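Dihydroneopterin aldolase (Burkholderia thailandensis, PDB 3V9O) is an enzyme of the dihydroneopterin aldolase family, with a tunnelling-fold subunit, and holds guanine in a pocket at a subunit interface. Local coordinates at residues 49-54 against 95-100; 99-104 against 116-121. One frame throughout, in Å; residues are numbered along the deposited sequence.

Contact 1: residues 49-54 against 95-100; sequences VVINVD and ETLCDA. With GUN (guanine), chain G.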
loop_
_atom_site.group_PDB
_atom_site.type_symbol
_atom_site.label_atom_id
_atom_site.label_comp_id
_atom_site.label_asym_id
_atom_site.label_seq_id
_atom_site.Cartn_x
_atom_site.Cartn_y
_atom_site.Cartn_z
ATOM N N VAL A 49 -3.803 -7.892 20.034
ATOM C CA VAL A 49 -3.585 -8.426 18.677
ATOM C C VAL A 49 -4.392 -7.565 17.748
ATOM O O VAL A 49 -5.576 -7.250 18.032
ATOM C CB VAL A 49 -4.016 -9.915 18.594
ATOM C CG1 VAL A 49 -3.828 -10.452 17.142
ATOM C CG2 VAL A 49 -3.216 -10.771 19.582
ATOM N N VAL A 50 -3.802 -7.135 16.612
ATOM C CA VAL A 50 -4.515 -6.267 15.644
ATOM C C VAL A 50 -4.724 -7.083 14.363
ATOM O O VAL A 50 -3.757 -7.706 13.821
ATOM C CB VAL A 50 -3.715 -4.999 15.382
ATOM C CG1 VAL A 50 -4.382 -4.157 14.292
ATOM C CG2 VAL A 50 -3.566 -4.167 16.697
ATOM N N ILE A 51 -5.965 -7.093 13.895
ATOM C CA ILE A 51 -6.398 -7.993 12.799
ATOM C C ILE A 51 -6.932 -7.156 11.651
ATOM O O ILE A 51 -7.685 -6.202 11.866
ATOM C CB ILE A 51 -7.470 -8.939 13.325
ATOM C CG1 ILE A 51 -6.825 -9.778 14.423
ATOM C CG2 ILE A 51 -7.967 -9.867 12.165
ATOM C CD1 ILE A 51 -7.739 -10.516 15.280
ATOM N N ASN A 52 -6.544 -7.467 10.422
ATOM C CA ASN A 52 -7.084 -6.806 9.239
ATOM C C ASN A 52 -7.629 -7.861 8.328
ATOM O O ASN A 52 -7.056 -8.945 8.179
ATOM C CB ASN A 52 -5.967 -6.011 8.501
ATOM C CG ASN A 52 -5.651 -4.752 9.226
ATOM O OD1 ASN A 52 -6.291 -3.748 8.979
ATOM N ND2 ASN A 52 -4.722 -4.791 10.197
ATOM N N VAL A 53 -8.785 -7.568 7.703
ATOM C CA VAL A 53 -9.470 -8.575 6.850
ATOM C C VAL A 53 -9.946 -7.879 5.577
ATOM O O VAL A 53 -10.477 -6.753 5.602
ATOM C CB VAL A 53 -10.724 -9.130 7.544
ATOM C CG1 VAL A 53 -11.449 -10.198 6.664
ATOM C CG2 VAL A 53 -10.337 -9.761 8.929
ATOM N N ASP A 54 -9.755 -8.585 4.456
ATOM C CA ASP A 54 -10.302 -8.167 3.140
ATOM C C ASP A 54 -11.111 -9.369 2.650
ATOM O O ASP A 54 -10.645 -10.510 2.602
ATOM C CB ASP A 54 -9.242 -7.847 2.106
ATOM C CG ASP A 54 -8.411 -6.655 2.433
ATOM O OD1 ASP A 54 -8.925 -5.566 2.651
ATOM O OD2 ASP A 54 -7.179 -6.802 2.397
ATOM N N GLU A 95 -0.212 -17.957 13.417
ATOM C CA GLU A 95 -0.705 -18.749 12.290
ATOM C C GLU A 95 -1.992 -19.463 12.644
ATOM O O GLU A 95 -2.890 -19.524 11.815
ATOM C CB GLU A 95 0.305 -19.805 11.861
ATOM C CG GLU A 95 1.528 -19.247 11.092
ATOM C CD GLU A 95 2.641 -18.671 11.973
ATOM O OE1 GLU A 95 2.483 -18.414 13.191
ATOM O OE2 GLU A 95 3.734 -18.471 11.418
ATOM N N THR A 96 -2.089 -19.980 13.859
ATOM C CA THR A 96 -3.323 -20.698 14.250
ATOM C C THR A 96 -4.534 -19.771 14.173
ATOM O O THR A 96 -5.560 -20.133 13.597
ATOM C CB THR A 96 -3.148 -21.271 15.604
ATOM O OG1 THR A 96 -2.078 -22.235 15.550
ATOM C CG2 THR A 96 -4.403 -21.967 16.087
ATOM N N LEU A 97 -4.412 -18.549 14.659
ATOM C CA LEU A 97 -5.521 -17.609 14.632
ATOM C C LEU A 97 -5.767 -17.128 13.227
ATOM O O LEU A 97 -6.940 -17.095 12.795
ATOM C CB LEU A 97 -5.157 -16.434 15.555
ATOM C CG LEU A 97 -6.217 -15.318 15.580
ATOM C CD1 LEU A 97 -7.539 -15.783 16.090
ATOM C CD2 LEU A 97 -5.703 -14.089 16.437
ATOM N N CYS A 98 -4.729 -16.735 12.508
ATOM C CA CYS A 98 -4.899 -16.205 11.183
ATOM C C CYS A 98 -5.548 -17.218 10.242
ATOM O O CYS A 98 -6.472 -16.850 9.499
ATOM C CB CYS A 98 -3.510 -15.784 10.678
ATOM S SG CYS A 98 -3.546 -14.821 9.148
ATOM N N ASP A 99 -5.050 -18.427 10.265
ATOM C CA ASP A 99 -5.570 -19.473 9.393
ATOM C C ASP A 99 -7.028 -19.783 9.762
ATOM O O ASP A 99 -7.851 -20.052 8.839
ATOM C CB ASP A 99 -4.755 -20.747 9.556
ATOM C CG ASP A 99 -3.318 -20.659 8.985
ATOM O OD1 ASP A 99 -2.939 -19.647 8.341
ATOM O OD2 ASP A 99 -2.588 -21.643 9.225
ATOM N N ALA A 100 -7.388 -19.767 11.055
ATOM C CA ALA A 100 -8.749 -20.066 11.456
ATOM C C ALA A 100 -9.713 -18.994 10.993
ATOM O O ALA A 100 -10.819 -19.337 10.531
ATOM C CB ALA A 100 -8.844 -20.249 12.975
HETATM N N9 GUN G . 7.711 -16.814 17.303
HETATM C C8 GUN G . 7.058 -16.544 18.498
HETATM N N7 GUN G . 5.653 -16.567 18.368
HETATM C C5 GUN G . 5.489 -16.937 17.047
HETATM C C6 GUN G . 4.269 -17.136 16.245
HETATM O O6 GUN G . 3.108 -17.032 16.673
HETATM N N1 GUN G . 4.467 -17.489 14.911
HETATM C C2 GUN G . 5.731 -17.563 14.329
HETATM N N2 GUN G . 5.846 -17.836 12.987
HETATM N N3 GUN G . 6.900 -17.372 15.080
HETATM C C4 GUN G . 6.701 -17.054 16.408
#
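Val49 and Ile51 on strand 47-58 face Leu97 on helix 94-106, which lies over one side of the antiparallel sheet. The backbones stay well apart. The closest CA atoms are those of Ile51 and Cys98, 8.5 Å from each other, and no hydrogen bond joins the segments. The strand is instead bonded on both edges to its neighbours in the sheet, strands 22-34 and 113-120.

Leu97 makes the contact from the helix side. Its CG is anti to the backbone N (chi1 177°), which places CG and its methyls beside the carbonyl carbon. CD2 reaches the strand. It meets Val49 CG1 tip to tip at 4.2 Å, and it lies 4.3 Å from Ile51 CD1. One methyl thus rests on two strand residues of the same face, in loose van der Waals contact. Val82 of helix 76-87 packs on Ile51 and Cys85 on Leu97.

Two residues before Leu97, the helix turns a different side chain to the ligand. Glu95 is bent at chi2, and its carboxylate grips guanine with both oxygens. Guanine N1 donates to Glu95 OE1 at 2.8 Å, and guanine N2 to Glu95 OE2 at 2.7 Å, the latter nearly straight at 171°. Val73, Asp74 and Tyr75 of the second subunit also bond the base. Helix-on-sheet packing beside an intersubunit pocket is characteristic of the tunnelling fold.

Contact 2: residues 99-104 against 116-121; sequences DAIAAS and VSTEKP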
loop_
_atom_site.group_PDB
_atom_site.type_symbol
_atom_site.label_atom_id
_atom_site.label_comp_id
_atom_site.label_asym_id
_atom_site.label_seq_id
_atom_site.Cartn_x
_atom_site.Cartn_y
_atom_site.Cartn_z
ATOM N N ASP A 99 -5.050 -18.427 10.265
ATOM C CA ASP A 99 -5.570 -19.473 9.393
ATOM C C ASP A 99 -7.028 -19.783 9.762
ATOM O O ASP A 99 -7.851 -20.052 8.839
ATOM C CB ASP A 99 -4.755 -20.747 9.556
ATOM C CG ASP A 99 -3.318 -20.659 8.985
ATOM O OD1 ASP A 99 -2.939 -19.647 8.341
ATOM O OD2 ASP A 99 -2.588 -21.643 9.225
ATOM N N ALA A 100 -7.388 -19.767 11.055
ATOM C CA ALA A 100 -8.749 -20.066 11.456
ATOM C C ALA A 100 -9.713 -18.994 10.993
ATOM O O ALA A 100 -10.819 -19.337 10.531
ATOM C CB ALA A 100 -8.844 -20.249 12.975
ATOM N N ILE A 101 -9.325 -17.717 11.019
ATOM C CA ILE A 101 -10.182 -16.641 10.577
ATOM C C ILE A 101 -10.357 -16.783 9.076
ATOM O O ILE A 101 -11.502 -16.683 8.562
ATOM C CB ILE A 101 -9.569 -15.284 10.916
ATOM C CG1 ILE A 101 -9.604 -15.076 12.432
ATOM C CG2 ILE A 101 -10.398 -14.128 10.270
ATOM C CD1 ILE A 101 -8.614 -13.942 12.860
ATOM N N ALA A 102 -9.258 -17.034 8.352
ATOM C CA ALA A 102 -9.396 -17.188 6.905
ATOM C C ALA A 102 -10.297 -18.363 6.537
ATOM O O ALA A 102 -11.150 -18.220 5.627
ATOM C CB ALA A 102 -8.024 -17.347 6.233
ATOM N N ALA A 103 -10.154 -19.506 7.197
ATOM C CA ALA A 103 -10.994 -20.668 6.869
ATOM C C ALA A 103 -12.467 -20.377 7.163
ATOM O O ALA A 103 -13.359 -20.754 6.351
ATOM C CB ALA A 103 -10.527 -21.900 7.622
ATOM N N SER A 104 -12.741 -19.738 8.296
ATOM C CA SER A 104 -14.110 -19.371 8.624
ATOM C C SER A 104 -14.730 -18.492 7.555
ATOM O O SER A 104 -15.875 -18.723 7.142
ATOM C CB SER A 104 -14.089 -18.663 9.997
ATOM O OG SER A 104 -15.382 -18.203 10.326
ATOM N N VAL A 116 -6.281 -12.171 5.331
ATOM C CA VAL A 116 -6.310 -11.951 6.781
ATOM C C VAL A 116 -4.889 -11.763 7.261
ATOM O O VAL A 116 -3.982 -12.489 6.868
ATOM C CB VAL A 116 -6.853 -13.144 7.534
ATOM C CG1 VAL A 116 -6.914 -12.821 9.060
ATOM C CG2 VAL A 116 -8.231 -13.530 7.002
ATOM N N SER A 117 -4.677 -10.716 8.057
ATOM C CA SER A 117 -3.421 -10.552 8.789
ATOM C C SER A 117 -3.735 -10.441 10.274
ATOM O O SER A 117 -4.733 -9.824 10.697
ATOM C CB SER A 117 -2.561 -9.364 8.306
ATOM O OG SER A 117 -3.215 -8.130 8.567
ATOM N N THR A 118 -2.845 -11.007 11.062
ATOM C CA THR A 118 -2.784 -10.755 12.512
ATOM C C THR A 118 -1.430 -10.166 12.829
ATOM O O THR A 118 -0.457 -10.429 12.119
ATOM C CB THR A 118 -2.999 -12.060 13.358
ATOM O OG1 THR A 118 -1.946 -12.980 13.034
ATOM C CG2 THR A 118 -4.362 -12.749 12.975
ATOM N N GLU A 119 -1.362 -9.333 13.880
ATOM C CA GLU A 119 -0.045 -8.826 14.296
ATOM C C GLU A 119 -0.104 -8.522 15.756
ATOM O O GLU A 119 -1.137 -8.234 16.356
ATOM C CB GLU A 119 0.357 -7.617 13.437
ATOM C CG GLU A 119 -0.515 -6.376 13.710
ATOM C CD GLU A 119 -0.374 -5.282 12.692
ATOM O OE1 GLU A 119 -0.252 -5.596 11.501
ATOM O OE2 GLU A 119 -0.529 -4.094 13.070
ATOM N N LYS A 120 1.108 -8.551 16.352
ATOM C CA LYS A 120 1.303 -8.192 17.747
ATOM C C LYS A 120 2.093 -6.915 17.828
ATOM O O LYS A 120 3.335 -6.901 17.611
ATOM C CB LYS A 120 2.110 -9.292 18.455
ATOM C CG LYS A 120 1.307 -10.487 18.762
ATOM C CD LYS A 120 2.273 -11.550 19.439
ATOM C CE LYS A 120 1.667 -12.824 19.618
ATOM N NZ LYS A 120 2.623 -13.651 20.531
ATOM N N PRO A 121 1.429 -5.809 18.164
ATOM C CA PRO A 121 2.173 -4.535 18.310
ATOM C C PRO A 121 3.209 -4.569 19.403
ATOM O O PRO A 121 4.154 -3.749 19.312
ATOM C CB PRO A 121 1.098 -3.490 18.629
ATOM C CG PRO A 121 -0.119 -4.353 19.125
ATOM C CD PRO A 121 -0.028 -5.615 18.341
#
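Val116, on strand 113-120, packs against Ile101 and Ala102 of helix 94-106. The short helix and strand segments run nearly antiparallel, at 156°, with their axes 8.3 Å apart.

The CB of Val116 points at the helix. CG1, anti to the backbone N (chi1 -178°), meets Ile101. It lies 3.9 Å from Ile101 CG2 and slightly further from Ile101 CB. The two branched side chains cross obliquely. CG2, beside the backbone N, lies mainly on Ala102 but also touches Ile101 CG2 at 4.0 Å. It is 3.8 Å from Ala102 CA and 3.9 Å from Ala102 CB, so this methyl rests on the helix backbone as well as on a side chain. Ala102 CA and Val116 CA are the closest CA pair, 6.1 Å apart, consistent with the small side chain of Ala102.

Further along the strand, Ile101 CD1 reaches Thr118 CG2 at a looser 4.4 Å. The hydroxyl of Thr118 is engaged elsewhere, in a hydrogen bond with Gln94 OE1. Cys98 also packs on Val116, and Val82 and Cys85 of helix 76-87 on Ile101.

This is helix-on-sheet packing on one face of the tunnelling-fold sheet. The touching side-chain atoms are all carbon and the four residues are buried. With no hydrogen bond between the segments, the fit of apolar side chains holds the helix here.

In the fold
Contacts 1 and 2 are both core contacts, and their centres are only about 1 Å apart. Both use helix 94-106, and they share Asp99 and Ala100. Their strands, 47-58 and 113-120, are neighbours in the antiparallel sheet, joined by backbone bonds such as Val50 N to Glu119 O. The helix thus covers two adjacent strands. Both contacts are apolar, but contact 2 buries 151 Å² against 74 Å² in contact 1. Charged groups take no part in the packing between helix and strands. Contact 1 adds Glu95, which binds guanine. Contact 2 adds Glu119, paired with Arg28 of the second subunit. The shared Asp99 pairs with Arg23 of that subunit.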